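Local structure of RNA methyltransferase, TrmH family (Porphyromonas gingivalis, 2I6D) at residues P178-F183 against A192-F197. The protein is a putative RNA methyltransferase of the TrmH (SpoU) family that probably transfers methyl groups to RNA. Sequence-based numbering, arbitrary orientation.
Sequences PVYGAF and APLPNF
Tyr180 reaches from strand 179-182 to the loop segment 192-197 and, with its hydroxyl, meets Pro195 tip to tip: a single long aromatic side chain serves as the bump, and the hollow is built from loop side chains. Its CB points toward the loop, and chi1 of -66° sets CG anti to the carbonyl carbon, beside the backbone N. Tyr180 CA and Leu194 CA lie 9.6 Å apart, and the side chain bridges most of that distance. OH lies 3.4 Å from Pro195 CD, with CG of the same proline slightly farther away. Leu194 supplies a second wall, its CD2 branch approaching Tyr180 CE2 obliquely at 4.2 Å. Just before the strand, the ring of Pro178 extends this apolar patch, CG to CG of Pro195 at 4.5 Å, a loose touch.

Polar linkage between the segments is slight. A water at the tyrosine's edge, in the plane of its ring, donates a hydrogen bond to Pro193 O at 2.9 Å and reaches Tyr180 OH only weakly at 3.5 Å.

The loop between strands 187-188 and 201-206 thus packs by its side chains against an inner strand of the parallel sheet in the SpoU methylase region. Trp253 of helix 242-255 packs edge-to-face with Tyr180 and also touches Leu194 and Pro195, while strands 201-206 and 222-225 flank strand 179-182, lending Leu203 and Leu224 to the tyrosine's surroundings.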
# COMPACT_ATOMS: atom_id res chain seq x y z
N PRO A 178 -6.18 -21.00 4.14
CA PRO A 178 -7.14 -20.90 3.05
C PRO A 178 -6.82 -19.71 2.15
O PRO A 178 -6.44 -18.63 2.62
CB PRO A 178 -8.48 -20.64 3.77
CG PRO A 178 -8.09 -20.11 5.12
CD PRO A 178 -6.79 -20.74 5.46
N VAL A 179 -6.99 -19.93 0.86
CA VAL A 179 -6.73 -18.92 -0.14
C VAL A 179 -8.02 -18.60 -0.88
O VAL A 179 -8.50 -19.39 -1.70
CB VAL A 179 -5.61 -19.34 -1.13
CG1 VAL A 179 -5.30 -18.20 -2.09
CG2 VAL A 179 -4.34 -19.76 -0.37
N TYR A 180 -8.57 -17.44 -0.58
CA TYR A 180 -9.81 -16.99 -1.19
C TYR A 180 -9.48 -16.09 -2.37
O TYR A 180 -8.41 -15.46 -2.41
CB TYR A 180 -10.63 -16.20 -0.16
CG TYR A 180 -11.09 -17.06 0.98
CD1 TYR A 180 -10.30 -17.22 2.12
CD2 TYR A 180 -12.32 -17.69 0.93
CE1 TYR A 180 -10.72 -18.02 3.16
CE2 TYR A 180 -12.76 -18.48 1.97
CZ TYR A 180 -11.95 -18.64 3.09
OH TYR A 180 -12.37 -19.44 4.13
N GLY A 181 -10.38 -16.05 -3.34
CA GLY A 181 -10.23 -15.19 -4.51
C GLY A 181 -11.55 -14.60 -4.92
O GLY A 181 -12.59 -15.28 -4.86
N ALA A 182 -11.52 -13.35 -5.39
CA ALA A 182 -12.72 -12.66 -5.84
C ALA A 182 -12.89 -12.88 -7.35
O ALA A 182 -12.00 -12.52 -8.15
CB ALA A 182 -12.61 -11.17 -5.53
N PHE A 183 -14.00 -13.51 -7.73
CA PHE A 183 -14.27 -13.88 -9.12
C PHE A 183 -15.67 -13.48 -9.50
O PHE A 183 -16.49 -13.20 -8.62
CB PHE A 183 -14.14 -15.38 -9.31
CG PHE A 183 -12.72 -15.88 -9.18
CD1 PHE A 183 -11.86 -15.88 -10.28
CD2 PHE A 183 -12.26 -16.37 -7.96
CE1 PHE A 183 -10.54 -16.35 -10.15
CE2 PHE A 183 -10.96 -16.84 -7.83
CZ PHE A 183 -10.10 -16.84 -8.94
N ALA A 192 -20.65 -18.03 2.04
CA ALA A 192 -19.43 -18.72 2.35
C ALA A 192 -19.17 -18.61 3.85
O ALA A 192 -19.30 -17.52 4.39
CB ALA A 192 -18.27 -18.11 1.55
N PRO A 193 -18.83 -19.72 4.53
CA PRO A 193 -18.45 -19.51 5.93
C PRO A 193 -17.04 -18.95 5.89
O PRO A 193 -16.21 -19.45 5.14
CB PRO A 193 -18.47 -20.92 6.55
CG PRO A 193 -18.89 -21.87 5.44
CD PRO A 193 -18.75 -21.14 4.13
N LEU A 194 -16.78 -17.90 6.63
CA LEU A 194 -15.47 -17.27 6.60
C LEU A 194 -14.79 -17.42 7.95
O LEU A 194 -15.48 -17.53 8.99
CB LEU A 194 -15.65 -15.76 6.30
CG LEU A 194 -16.30 -15.33 4.97
CD1 LEU A 194 -16.51 -13.81 4.88
CD2 LEU A 194 -15.47 -15.87 3.79
N PRO A 195 -13.44 -17.40 7.97
CA PRO A 195 -12.77 -17.38 9.26
C PRO A 195 -12.89 -16.01 9.89
O PRO A 195 -13.19 -15.03 9.19
CB PRO A 195 -11.29 -17.67 8.91
CG PRO A 195 -11.25 -18.01 7.47
CD PRO A 195 -12.47 -17.40 6.86
N ASN A 196 -12.68 -15.92 11.20
CA ASN A 196 -12.65 -14.61 11.86
C ASN A 196 -11.52 -13.78 11.25
O ASN A 196 -10.52 -14.33 10.79
CB ASN A 196 -12.41 -14.78 13.37
CG ASN A 196 -12.51 -13.46 14.14
OD1 ASN A 196 -11.58 -12.64 14.16
ND2 ASN A 196 -13.64 -13.27 14.81
N PHE A 197 -11.67 -12.46 11.30
CA PHE A 197 -10.65 -11.53 10.80
C PHE A 197 -9.24 -11.80 11.34
O PHE A 197 -8.24 -11.59 10.63
CB PHE A 197 -11.07 -10.10 11.17
CG PHE A 197 -10.68 -9.09 10.15
CD1 PHE A 197 -11.61 -8.69 9.19
CD2 PHE A 197 -9.41 -8.52 10.14
CE1 PHE A 197 -11.28 -7.73 8.24
CE2 PHE A 197 -9.06 -7.57 9.18
CZ PHE A 197 -10.01 -7.17 8.23
O HOH W 1 -15.28 -20.67 2.71